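Local coordinates for mandelate racemase/muconate lactonizing enzyme-like protein (Roseovarius sp. TM1035, PDB 3RCY) that probably catalyses a magnesium-dependent reaction on a carboxylate substrate, as do other members of the enolase superfamily, its own substrate not being established, at residues P310-Y313 and V317-A320; P124-Y129 and A321-A326; S187-F192 and I220-A225; A164-P169 and P231-E236. All blocks are in the same frame, centred on the assembly; numbering follows the deposited sequence. Where two conformers were deposited one is given.

Interaction 1. Residues P310-Y313 and V317-A320; sequences PHLY and VEWA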
loop_
_atom_site.group_PDB
_atom_site.type_symbol
_atom_site.label_atom_id
_atom_site.label_comp_id
_atom_site.label_asym_id
_atom_site.label_seq_id
_atom_site.Cartn_x
_atom_site.Cartn_y
_atom_site.Cartn_z
ATOM N N PRO A 310 -6.000 30.626 -7.445
ATOM C CA PRO A 310 -5.791 30.872 -8.878
ATOM C C PRO A 310 -4.512 31.665 -9.167
ATOM O O PRO A 310 -4.268 32.709 -8.558
ATOM C CB PRO A 310 -7.030 31.679 -9.282
ATOM C CG PRO A 310 -8.081 31.259 -8.300
ATOM C CD PRO A 310 -7.340 31.068 -7.006
ATOM N N HIS A 311 -3.702 31.136 -10.075
ATOM C CA HIS A 311 -2.434 31.741 -10.467
ATOM C C HIS A 311 -2.646 33.008 -11.281
ATOM O O HIS A 311 -3.561 33.074 -12.103
ATOM C CB HIS A 311 -1.633 30.747 -11.323
ATOM C CG HIS A 311 -0.310 31.274 -11.792
ATOM N ND1 HIS A 311 -0.121 31.810 -13.048
ATOM C CD2 HIS A 311 0.887 31.358 -11.163
ATOM C CE1 HIS A 311 1.142 32.179 -13.184
ATOM N NE2 HIS A 311 1.774 31.916 -12.053
ATOM N N LEU A 312 -1.791 34.004 -11.055
ATOM C CA LEU A 312 -1.708 35.145 -11.962
ATOM C C LEU A 312 -0.276 35.618 -12.154
ATOM O O LEU A 312 0.318 36.218 -11.257
ATOM C CB LEU A 312 -2.595 36.325 -11.508
ATOM C CG LEU A 312 -2.603 37.468 -12.546
ATOM C CD1 LEU A 312 -3.512 37.149 -13.744
ATOM C CD2 LEU A 312 -2.975 38.807 -11.941
ATOM N N TYR A 313 0.286 35.329 -13.319
ATOM C CA TYR A 313 1.429 36.100 -13.788
ATOM C C TYR A 313 1.170 36.440 -15.240
ATOM O O TYR A 313 1.835 35.942 -16.146
ATOM C CB TYR A 313 2.784 35.399 -13.579
ATOM C CG TYR A 313 3.898 36.419 -13.548
ATOM C CD1 TYR A 313 4.011 37.306 -12.474
ATOM C CD2 TYR A 313 4.794 36.549 -14.613
ATOM C CE1 TYR A 313 5.005 38.278 -12.443
ATOM C CE2 TYR A 313 5.804 37.521 -14.592
ATOM C CZ TYR A 313 5.897 38.381 -13.502
ATOM O OH TYR A 313 6.872 39.355 -13.460
ATOM N N VAL A 317 -7.280 40.360 -17.750
ATOM C CA VAL A 317 -8.385 39.585 -18.317
ATOM C C VAL A 317 -8.398 38.190 -17.699
ATOM O O VAL A 317 -9.438 37.728 -17.227
ATOM C CB VAL A 317 -8.330 39.507 -19.877
ATOM C CG1 VAL A 317 -9.383 38.537 -20.409
ATOM C CG2 VAL A 317 -8.541 40.892 -20.492
ATOM N N GLU A 318 -7.245 37.521 -17.681
ATOM C CA GLU A 318 -7.164 36.249 -16.972
ATOM C C GLU A 318 -7.499 36.443 -15.492
ATOM O O GLU A 318 -8.152 35.602 -14.885
ATOM C CB GLU A 318 -5.792 35.589 -17.120
ATOM C CG GLU A 318 -5.830 34.131 -16.679
ATOM C CD GLU A 318 -4.467 33.546 -16.382
ATOM O OE1 GLU A 318 -3.655 34.207 -15.687
ATOM O OE2 GLU A 318 -4.218 32.407 -16.820
ATOM N N TRP A 319 -7.072 37.569 -14.925
ATOM C CA TRP A 319 -7.368 37.868 -13.527
ATOM C C TRP A 319 -8.869 38.009 -13.273
ATOM O O TRP A 319 -9.356 37.580 -12.235
ATOM C CB TRP A 319 -6.632 39.128 -13.082
ATOM C CG TRP A 319 -6.758 39.414 -11.623
ATOM C CD1 TRP A 319 -6.363 38.610 -10.581
ATOM C CD2 TRP A 319 -7.307 40.592 -11.032
ATOM N NE1 TRP A 319 -6.638 39.222 -9.382
ATOM C CE2 TRP A 319 -7.213 40.440 -9.627
ATOM C CE3 TRP A 319 -7.873 41.765 -11.552
ATOM C CZ2 TRP A 319 -7.661 41.420 -8.737
ATOM C CZ3 TRP A 319 -8.325 42.738 -10.661
ATOM C CH2 TRP A 319 -8.211 42.559 -9.273
ATOM N N ALA A 320 -9.595 38.618 -14.211
ATOM C CA ALA A 320 -11.055 38.719 -14.093
ATOM C C ALA A 320 -11.708 37.334 -14.063
ATOM O O ALA A 320 -12.626 37.096 -13.271
ATOM C CB ALA A 320 -11.647 39.571 -15.212
HETATM O O HOH W 1 -1.171 33.336 -15.191
#
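Leu-312 lays its two methyls against Trp-319. CD2 comes within 3.7 Å of Trp-319 CD1, meeting the indole obliquely, and both CD1 and CD2 lie 3.8 Å from Trp-319 CB, so the fork of the leucine straddles the root of the tryptophan. With CG swung opposite the backbone N (chi1 -174°), the leucine reaches across to the helix. Cut back to alanine, this residue would lose both methyls, and the root of the indole is likely to be left with a gap beside it.

That apolar half is closely packed, both methyls touching the tryptophan; the polar half is looser, bridged by water. Glu-318 runs past Leu-312 in the opposite sense, its OE1 3.5 Å from Leu-312 CD1 but tied to the loop by a water rather than by a direct hydrogen bond. That water donates to Glu-318 OE1 at 2.7 Å, accepts from Tyr-313 N at 3.1 Å and lies 2.8 Å from His-311 ND1. The other carboxylate oxygen, OE2, is bonded to the backbone N of Gly-286, which fixes the rotation of the group.

The loop leads from strand 307-308 into helix 316-327. Leu-312 N bonds to Glu-336 on the neighbouring strand 335-336.

Interaction 2. Residues P124-Y129 and A321-A326; sequences PRIRAY and ANVHFA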
loop_
_atom_site.group_PDB
_atom_site.type_symbol
_atom_site.label_atom_id
_atom_site.label_comp_id
_atom_site.label_asym_id
_atom_site.label_seq_id
_atom_site.Cartn_x
_atom_site.Cartn_y
_atom_site.Cartn_z
ATOM N N PRO A 124 -18.440 37.105 -0.827
ATOM C CA PRO A 124 -18.652 38.547 -1.025
ATOM C C PRO A 124 -17.338 39.346 -1.104
ATOM O O PRO A 124 -17.311 40.398 -1.730
ATOM C CB PRO A 124 -19.477 38.964 0.202
ATOM C CG PRO A 124 -20.073 37.699 0.733
ATOM C CD PRO A 124 -19.063 36.623 0.421
ATOM N N ARG A 125 -16.277 38.858 -0.458
ATOM C CA ARG A 125 -14.941 39.439 -0.596
ATOM C C ARG A 125 -13.888 38.317 -0.708
ATOM O O ARG A 125 -13.882 37.356 0.088
ATOM C CB ARG A 125 -14.602 40.399 0.562
ATOM C CG ARG A 125 -15.471 41.672 0.637
ATOM C CD ARG A 125 -14.648 42.946 0.906
ATOM N NE ARG A 125 -13.989 43.444 -0.302
ATOM C CZ ARG A 125 -13.148 44.481 -0.347
ATOM N NH1 ARG A 125 -12.603 44.837 -1.507
ATOM N NH2 ARG A 125 -12.839 45.160 0.756
ATOM N N ILE A 126 -13.023 38.449 -1.706
ATOM C CA ILE A 126 -12.005 37.447 -1.996
ATOM C C ILE A 126 -10.646 37.931 -1.486
ATOM O O ILE A 126 -10.202 39.029 -1.817
ATOM C CB ILE A 126 -11.945 37.150 -3.514
ATOM C CG1 ILE A 126 -13.311 36.632 -4.009
ATOM C CG2 ILE A 126 -10.814 36.175 -3.834
ATOM C CD1 ILE A 126 -13.573 36.854 -5.508
ATOM N N ARG A 127 -10.003 37.114 -0.665
ATOM C CA ARG A 127 -8.675 37.418 -0.152
ATOM C C ARG A 127 -7.666 37.484 -1.300
ATOM O O ARG A 127 -7.601 36.570 -2.124
ATOM C CB ARG A 127 -8.265 36.349 0.851
ATOM C CG ARG A 127 -7.034 36.672 1.644
ATOM C CD ARG A 127 -6.789 35.590 2.693
ATOM N NE ARG A 127 -5.518 35.808 3.369
ATOM C CZ ARG A 127 -4.895 34.915 4.129
ATOM N NH1 ARG A 127 -5.412 33.706 4.313
ATOM N NH2 ARG A 127 -3.738 35.233 4.695
ATOM N N ALA A 128 -6.902 38.573 -1.359
ATOM C CA ALA A 128 -5.893 38.757 -2.402
ATOM C C ALA A 128 -4.484 38.673 -1.834
ATOM O O ALA A 128 -4.269 38.887 -0.635
ATOM C CB ALA A 128 -6.088 40.110 -3.113
ATOM N N TYR A 129 -3.523 38.368 -2.697
ATOM C CA TYR A 129 -2.115 38.505 -2.326
ATOM C C TYR A 129 -1.296 39.014 -3.506
ATOM O O TYR A 129 -1.762 39.012 -4.648
ATOM C CB TYR A 129 -1.544 37.181 -1.804
ATOM C CG TYR A 129 -1.135 36.155 -2.855
ATOM C CD1 TYR A 129 -2.025 35.163 -3.263
ATOM C CD2 TYR A 129 0.159 36.147 -3.404
ATOM C CE1 TYR A 129 -1.660 34.203 -4.193
ATOM C CE2 TYR A 129 0.538 35.185 -4.345
ATOM C CZ TYR A 129 -0.382 34.213 -4.731
ATOM O OH TYR A 129 -0.042 33.253 -5.649
ATOM N N ALA A 321 -11.223 36.428 -14.908
ATOM C CA ALA A 321 -11.675 35.035 -14.880
ATOM C C ALA A 321 -11.440 34.425 -13.500
ATOM O O ALA A 321 -12.350 33.817 -12.922
ATOM C CB ALA A 321 -11.002 34.198 -15.987
ATOM N N ASN A 322 -10.237 34.628 -12.962
ATOM C CA ASN A 322 -9.887 34.165 -11.611
ATOM C C ASN A 322 -10.873 34.640 -10.539
ATOM O O ASN A 322 -11.228 33.890 -9.626
ATOM C CB ASN A 322 -8.478 34.626 -11.227
ATOM C CG ASN A 322 -7.389 33.989 -12.076
ATOM O OD1 ASN A 322 -7.639 33.079 -12.861
ATOM N ND2 ASN A 322 -6.166 34.468 -11.908
ATOM N N VAL A 323 -11.289 35.899 -10.648
ATOM C CA VAL A 323 -12.156 36.513 -9.650
ATOM C C VAL A 323 -13.562 35.917 -9.679
ATOM O O VAL A 323 -14.108 35.571 -8.627
ATOM C CB VAL A 323 -12.167 38.062 -9.782
ATOM C CG1 VAL A 323 -13.267 38.688 -8.923
ATOM C CG2 VAL A 323 -10.794 38.627 -9.388
ATOM N N HIS A 324 -14.142 35.782 -10.874
ATOM C CA HIS A 324 -15.454 35.129 -11.004
ATOM C C HIS A 324 -15.448 33.668 -10.544
ATOM O O HIS A 324 -16.388 33.205 -9.871
ATOM C CB HIS A 324 -15.957 35.254 -12.443
ATOM C CG HIS A 324 -16.398 36.640 -12.771
ATOM N ND1 HIS A 324 -17.668 37.095 -12.492
ATOM C CD2 HIS A 324 -15.714 37.700 -13.265
ATOM C CE1 HIS A 324 -17.763 38.364 -12.847
ATOM N NE2 HIS A 324 -16.588 38.760 -13.307
ATOM N N PHE A 325 -14.394 32.951 -10.928
ATOM C CA PHE A 325 -14.171 31.581 -10.486
ATOM C C PHE A 325 -14.130 31.533 -8.956
ATOM O O PHE A 325 -14.894 30.788 -8.329
ATOM C CB PHE A 325 -12.865 31.048 -11.096
ATOM C CG PHE A 325 -12.397 29.733 -10.520
ATOM C CD1 PHE A 325 -13.123 28.562 -10.728
ATOM C CD2 PHE A 325 -11.210 29.664 -9.801
ATOM C CE1 PHE A 325 -12.684 27.346 -10.203
ATOM C CE2 PHE A 325 -10.756 28.446 -9.275
ATOM C CZ PHE A 325 -11.508 27.285 -9.478
ATOM N N ALA A 326 -13.256 32.350 -8.369
ATOM C CA ALA A 326 -13.076 32.424 -6.912
ATOM C C ALA A 326 -14.352 32.818 -6.166
ATOM O O ALA A 326 -14.617 32.300 -5.081
ATOM C CB ALA A 326 -11.966 33.397 -6.576
#
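Ile-126 makes the whole contact from the strand side, mainly through one methyl. Its CD1 is 3.4 Å from the backbone O of Val-323, 3.9 Å from Val-323 CG1 and 4.0 Å from Ala-326 CB, while the branch methyl CG2 stands 4.1 Å from the same Ala-326 CB. The isoleucine thus meets two residues three apart on one helix face, crossing the valine at a slant and placing its long arm over the helix backbone. Its first torsion (chi1 -60°) sends CG1, and CD1 beyond it, toward the helix, while CG2 still reaches Ala-326 CB. Alanine at 326 offers only a single methyl, and the strand comes close there: the CA atoms of Ile-126 and Ala-326 are 7.1 Å apart.

In the next shell, Cys-335 of strand 335-336 packs on both Ile-126 and Ala-326, and Val-323 also touches Ile-358, whose backbone is hydrogen-bonded to that of Ile-126. Ala-326 O accepts from Asn-123 ND2, a further tie between the helix and the chain leading into the strand. On another side of the helix, Phe-325 packs on helix 290-302, and His-324 is held at both ring nitrogens, by Trp-115 N and Leu-366 O.

Strand 126-131 pairs in parallel with strands 164-167 and 335-336. Ile-126 meets the outer helix, whereas Tyr-129 faces the barrel interior. This helix-on-strand packing is that of the modified TIM barrel characteristic of the enolase superfamily, with helix 316-327 in its outer layer.

Interaction 3. Residues S187-F192 and I220-A225; sequences SLSVEF and IRLGQA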
loop_
_atom_site.group_PDB
_atom_site.type_symbol
_atom_site.label_atom_id
_atom_site.label_comp_id
_atom_site.label_asym_id
_atom_site.label_seq_id
_atom_site.Cartn_x
_atom_site.Cartn_y
_atom_site.Cartn_z
ATOM N N SER A 187 20.536 29.787 3.186
ATOM C CA SER A 187 20.701 30.855 4.172
ATOM C C SER A 187 19.955 32.123 3.770
ATOM O O SER A 187 19.390 32.814 4.620
ATOM C CB SER A 187 22.176 31.160 4.406
ATOM O OG SER A 187 22.857 30.002 4.842
ATOM N N LEU A 188 19.949 32.434 2.471
ATOM C CA LEU A 188 19.213 33.613 2.002
ATOM C C LEU A 188 17.705 33.430 2.207
ATOM O O LEU A 188 17.012 34.365 2.601
ATOM C CB LEU A 188 19.507 33.943 0.537
ATOM C CG LEU A 188 18.984 35.314 0.064
ATOM C CD1 LEU A 188 19.660 36.472 0.817
ATOM C CD2 LEU A 188 19.147 35.493 -1.445
ATOM N N SER A 189 17.216 32.219 1.939
ATOM C CA SER A 189 15.805 31.902 2.126
ATOM C C SER A 189 15.389 32.063 3.587
ATOM O O SER A 189 14.306 32.568 3.868
ATOM C CB SER A 189 15.488 30.484 1.642
ATOM O OG SER A 189 15.662 30.388 0.240
ATOM N N VAL A 190 16.254 31.622 4.501
ATOM C CA VAL A 190 16.037 31.785 5.938
ATOM C C VAL A 190 16.054 33.280 6.312
ATOM O O VAL A 190 15.185 33.753 7.048
ATOM C CB VAL A 190 17.087 30.976 6.762
ATOM C CG1 VAL A 190 17.061 31.360 8.234
ATOM C CG2 VAL A 190 16.860 29.457 6.596
ATOM N N GLU A 191 17.036 34.016 5.797
ATOM C CA GLU A 191 17.117 35.457 6.040
ATOM C C GLU A 191 15.855 36.206 5.574
ATOM O O GLU A 191 15.339 37.065 6.295
ATOM C CB GLU A 191 18.370 36.057 5.389
ATOM C CG GLU A 191 18.638 37.497 5.835
ATOM C CD GLU A 191 19.677 38.223 4.994
ATOM O OE1 GLU A 191 20.245 37.614 4.058
ATOM O OE2 GLU A 191 19.922 39.420 5.274
ATOM N N PHE A 192 15.376 35.888 4.371
ATOM C CA PHE A 192 14.122 36.454 3.852
ATOM C C PHE A 192 12.937 36.172 4.789
ATOM O O PHE A 192 12.222 37.093 5.176
ATOM C CB PHE A 192 13.802 35.901 2.456
ATOM C CG PHE A 192 14.269 36.777 1.309
ATOM C CD1 PHE A 192 15.633 36.987 1.067
ATOM C CD2 PHE A 192 13.340 37.345 0.436
ATOM C CE1 PHE A 192 16.058 37.773 -0.009
ATOM C CE2 PHE A 192 13.757 38.140 -0.644
ATOM C CZ PHE A 192 15.122 38.355 -0.866
ATOM N N ILE A 220 13.469 19.303 0.066
ATOM C CA ILE A 220 13.335 18.909 1.471
ATOM C C ILE A 220 14.346 19.640 2.367
ATOM O O ILE A 220 13.977 20.135 3.432
ATOM C CB ILE A 220 13.398 17.368 1.641
ATOM C CG1 ILE A 220 12.164 16.725 0.974
ATOM C CG2 ILE A 220 13.474 16.969 3.136
ATOM C CD1 ILE A 220 12.310 15.232 0.673
ATOM N N ARG A 221 15.603 19.732 1.932
ATOM C CA ARG A 221 16.610 20.478 2.700
ATOM C C ARG A 221 16.248 21.964 2.847
ATOM O O ARG A 221 16.406 22.538 3.924
ATOM C CB ARG A 221 17.998 20.324 2.092
ATOM C CG ARG A 221 18.561 18.906 2.194
ATOM C CD ARG A 221 20.039 18.869 1.815
ATOM N NE ARG A 221 20.810 19.863 2.557
ATOM C CZ ARG A 221 21.565 20.813 2.010
ATOM N NH1 ARG A 221 21.699 20.906 0.684
ATOM N NH2 ARG A 221 22.206 21.660 2.802
ATOM N N LEU A 222 15.752 22.575 1.773
ATOM C CA LEU A 222 15.352 23.986 1.833
ATOM C C LEU A 222 14.086 24.159 2.667
ATOM O O LEU A 222 13.999 25.059 3.514
ATOM C CB LEU A 222 15.165 24.582 0.431
ATOM C CG LEU A 222 14.593 26.007 0.383
ATOM C CD1 LEU A 222 15.601 27.020 0.900
ATOM C CD2 LEU A 222 14.170 26.362 -1.028
ATOM N N GLY A 223 13.114 23.290 2.421
ATOM C CA GLY A 223 11.854 23.290 3.157
ATOM C C GLY A 223 12.041 23.243 4.661
ATOM O O GLY A 223 11.473 24.062 5.381
ATOM N N GLN A 224 12.841 22.288 5.145
ATOM C CA GLN A 224 13.023 22.125 6.582
ATOM C C GLN A 224 13.645 23.366 7.249
ATOM O O GLN A 224 13.320 23.688 8.391
ATOM C CB GLN A 224 13.798 20.834 6.909
ATOM C CG GLN A 224 15.291 20.862 6.609
ATOM C CD GLN A 224 15.938 19.495 6.797
ATOM O OE1 GLN A 224 16.616 19.247 7.798
ATOM N NE2 GLN A 224 15.710 18.596 5.842
ATOM N N ALA A 225 14.502 24.072 6.506
ATOM C CA ALA A 225 15.176 25.276 6.999
ATOM C C ALA A 225 14.230 26.456 7.240
ATOM O O ALA A 225 14.461 27.262 8.135
ATOM C CB ALA A 225 16.297 25.682 6.043
#
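Ser-189 and Leu-222 meet where a leucine methyl presses on a serine hydroxyl: Leu-222 CD1 lies 3.4 Å from Ser-189 OG and 3.5 Å from Ser-189 CB. The hydroxyl has its own polar partner one turn back, the backbone O of Asp-185. The first torsion (chi1 -66°) puts OG beside the backbone N, and the bond to the preceding turn accounts for a polar atom remaining under an apolar methyl. Leu-222 gets there by its length, since its side chain does not start out aimed at the other helix, and the CD1 end reaches the serine.

One residue on, Val-190 turns a single branch to the other helix. Its CG2 sits 3.6 Å from the backbone O of Ala-225 and 3.9 Å from Ala-225 CB, near the end of helix 216-226. The backbones draw together in this direction, for the CA atoms of Ser-189 and Leu-222 are 7.9 Å apart and those of Val-190 and Ala-225 are 6.7 Å apart. A small residue at 225 suits that approach.

Helices 183-200 and 216-226 are successive outer helices of the beta/alpha barrel, with strand 205-208 between them in the chain. Phe-208 of that strand touches both Ser-189 and Leu-222 and so packs beneath the pair. The second helix also faces a neighbouring subunit: Gln-224 NE2 bonds to Arg-254 O of that chain and Arg-221 NH2 to its Ser-230 OG.

Further along, Phe-192 packs instead on Pro-169 and on helix 147-159.

Interaction 4. Residues A164-P169 and P231-E236; sequences AVKFDP and PLWYEE. With MG (magnesium ion), chain I.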
loop_
_atom_site.group_PDB
_atom_site.type_symbol
_atom_site.label_atom_id
_atom_site.label_comp_id
_atom_site.label_asym_id
_atom_site.label_seq_id
_atom_site.Cartn_x
_atom_site.Cartn_y
_atom_site.Cartn_z
ATOM N N ALA A 164 -1.232 38.565 2.923
ATOM C CA ALA A 164 -0.275 37.542 2.515
ATOM C C ALA A 164 0.629 38.117 1.436
ATOM O O ALA A 164 0.181 38.913 0.597
ATOM C CB ALA A 164 -0.999 36.271 2.011
ATOM N N VAL A 165 1.902 37.732 1.483
ATOM C CA VAL A 165 2.901 38.217 0.535
ATOM C C VAL A 165 3.769 37.069 0.052
ATOM O O VAL A 165 4.075 36.154 0.820
ATOM C CB VAL A 165 3.790 39.346 1.129
ATOM C CG1 VAL A 165 2.952 40.576 1.464
ATOM C CG2 VAL A 165 4.578 38.878 2.364
ATOM N N LYS A 166 4.165 37.134 -1.223
ATOM C CA LYS A 166 4.937 36.065 -1.859
ATOM C C LYS A 166 6.301 36.549 -2.343
ATOM O O LYS A 166 6.461 37.712 -2.733
ATOM C CB LYS A 166 4.144 35.449 -3.021
ATOM C CG LYS A 166 4.757 34.148 -3.567
ATOM C CD LYS A 166 3.708 33.275 -4.244
ATOM C CE LYS A 166 3.629 33.543 -5.747
ATOM N NZ LYS A 166 2.619 32.635 -6.373
ATOM N N PHE A 167 7.277 35.644 -2.294
ATOM C CA PHE A 167 8.670 35.935 -2.632
ATOM C C PHE A 167 9.403 34.617 -2.879
ATOM O O PHE A 167 9.035 33.578 -2.308
ATOM C CB PHE A 167 9.349 36.725 -1.495
ATOM C CG PHE A 167 9.199 36.085 -0.134
ATOM C CD1 PHE A 167 8.032 36.271 0.620
ATOM C CD2 PHE A 167 10.207 35.272 0.380
ATOM C CE1 PHE A 167 7.879 35.653 1.868
ATOM C CE2 PHE A 167 10.075 34.659 1.619
ATOM C CZ PHE A 167 8.907 34.846 2.370
ATOM N N ASP A 168 10.418 34.660 -3.741
ATOM C CA ASP A 168 11.279 33.510 -4.002
ATOM C C ASP A 168 12.738 33.944 -3.993
ATOM O O ASP A 168 13.234 34.487 -4.982
ATOM C CB ASP A 168 10.949 32.843 -5.349
ATOM C CG ASP A 168 11.830 31.612 -5.640
ATOM O OD1 ASP A 168 12.669 31.223 -4.793
ATOM O OD2 ASP A 168 11.675 31.018 -6.727
ATOM N N PRO A 169 13.429 33.702 -2.876
ATOM C CA PRO A 169 14.833 34.049 -2.732
ATOM C C PRO A 169 15.770 32.861 -2.988
ATOM O O PRO A 169 16.982 32.980 -2.771
ATOM C CB PRO A 169 14.915 34.449 -1.261
ATOM C CG PRO A 169 13.886 33.568 -0.584
ATOM C CD PRO A 169 12.862 33.176 -1.621
ATOM N N PRO A 231 5.705 29.508 7.155
ATOM C CA PRO A 231 5.150 29.928 5.859
ATOM C C PRO A 231 3.824 29.217 5.567
ATOM O O PRO A 231 3.664 28.039 5.901
ATOM C CB PRO A 231 6.223 29.495 4.859
ATOM C CG PRO A 231 6.998 28.425 5.552
ATOM C CD PRO A 231 6.973 28.764 7.004
ATOM N N LEU A 232 2.880 29.934 4.972
ATOM C CA LEU A 232 1.558 29.374 4.684
ATOM C C LEU A 232 1.624 28.289 3.604
ATOM O O LEU A 232 0.899 27.300 3.674
ATOM C CB LEU A 232 0.561 30.482 4.315
ATOM C CG LEU A 232 -0.908 30.086 4.082
ATOM C CD1 LEU A 232 -1.822 31.237 4.384
ATOM C CD2 LEU A 232 -1.146 29.607 2.637
ATOM N N TRP A 233 2.474 28.489 2.598
ATOM C CA TRP A 233 2.706 27.449 1.599
ATOM C C TRP A 233 4.125 27.459 1.041
ATOM O O TRP A 233 4.852 28.439 1.180
ATOM C CB TRP A 233 1.651 27.448 0.465
ATOM C CG TRP A 233 1.769 28.516 -0.623
ATOM C CD1 TRP A 233 2.884 28.848 -1.359
ATOM C CD2 TRP A 233 0.702 29.331 -1.133
ATOM N NE1 TRP A 233 2.574 29.841 -2.271
ATOM C CE2 TRP A 233 1.243 30.149 -2.154
ATOM C CE3 TRP A 233 -0.660 29.454 -0.820
ATOM C CZ2 TRP A 233 0.469 31.083 -2.856
ATOM C CZ3 TRP A 233 -1.430 30.388 -1.522
ATOM C CH2 TRP A 233 -0.859 31.185 -2.528
ATOM N N TYR A 234 4.469 26.337 0.418
ATOM C CA TYR A 234 5.732 26.089 -0.240
ATOM C C TYR A 234 5.316 25.758 -1.667
ATOM O O TYR A 234 4.745 24.691 -1.928
ATOM C CB TYR A 234 6.411 24.891 0.440
ATOM C CG TYR A 234 7.829 24.540 0.037
ATOM C CD1 TYR A 234 8.630 25.417 -0.717
ATOM C CD2 TYR A 234 8.391 23.330 0.455
ATOM C CE1 TYR A 234 9.931 25.081 -1.051
ATOM C CE2 TYR A 234 9.685 22.980 0.121
ATOM C CZ TYR A 234 10.457 23.860 -0.624
ATOM O OH TYR A 234 11.747 23.510 -0.935
ATOM N N GLU A 235 5.571 26.691 -2.581
ATOM C CA GLU A 235 5.060 26.599 -3.945
ATOM C C GLU A 235 6.010 25.849 -4.873
ATOM O O GLU A 235 7.222 26.015 -4.787
ATOM C CB GLU A 235 4.808 28.007 -4.488
ATOM C CG GLU A 235 4.128 28.060 -5.848
ATOM C CD GLU A 235 3.493 29.421 -6.119
ATOM O OE1 GLU A 235 3.194 30.150 -5.148
ATOM O OE2 GLU A 235 3.278 29.748 -7.304
ATOM N N GLU A 236 5.465 25.015 -5.753
ATOM C CA GLU A 236 6.282 24.319 -6.765
ATOM C C GLU A 236 7.689 23.950 -6.251
ATOM O O GLU A 236 8.690 24.440 -6.766
ATOM C CB GLU A 236 6.411 25.183 -8.025
ATOM C CG GLU A 236 5.114 25.359 -8.814
ATOM C CD GLU A 236 5.390 25.618 -10.287
ATOM O OE1 GLU A 236 6.059 26.633 -10.595
ATOM O OE2 GLU A 236 4.956 24.794 -11.133
HETATM MG MG MG I . 4.507 30.531 -8.964
HETATM O O HOH W 2 3.407 32.590 -9.175
HETATM O O HOH W 3 6.162 28.908 -9.093
HETATM O O HOH W 4 5.901 31.457 -7.488
HETATM O O HOH W 5 5.774 31.097 -10.799
#
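Lys-166 and Glu-235 cross at about a right angle, the amine arriving at the mouth of the carboxylate. Lys-166 NZ donates to Glu-235 OE1 at 2.8 Å, using its syn lone pair, and makes a weaker bond of 3.1 Å to Glu-235 OE2. The lysine chain kinks at its third torsion (chi3 93°), which turns NZ onto the acid while CD passes 4.1 Å from Trp-233 NE1, at the edge of the indole and near its plane. Trp-233 NE1 adds a weak, bent bond to Glu-235 OE1, 3.0 Å long at 128°, and Gln-282 NE2 bonds to the same oxygen.

Strands 164-167 and 233-235 flank strand 205-208 in the parallel barrel of the enolase superfamily, so these side chains meet inside it rather than through backbone pairing. There Glu-235 OE2 binds the magnesium ion at 2.2 Å, the sphere being completed by Glu-261 and four waters. One of those waters lies 2.9 Å from Lys-166 NZ and accepts from it, linking the lysine to the metal; another donates to Glu-236 OE1 at 2.7 Å.

Lys-166 NZ also forms a salt bridge with Glu-336. A methionine here has no amine for Glu-235 or Glu-336, and the Glu-235 carboxylate is likely to be less firmly oriented beside the metal.

In the fold
Interactions 2 and 4 are joined inside the barrel by a probable hydrogen bond of 2.8 Å between Tyr-129 OH and Lys-166 NZ, on adjacent strands. Interactions 1 and 2 share helix 316-327, where His-311 O lies 3.0 Å from Asn-322 ND2, a probable hydrogen bond. Interaction 3 lies outside interaction 4: Leu-188 CD2 packs 3.6 Å from Pro-169 O, at the end of 164-169. Magnesium is the common reference. Interaction 4 binds it, the side chain of His-311 is about 4 Å from it, and that of Leu-222 about 13 Å. A bound ribofuranose lies about 14 Å from the Glu-235 side chain.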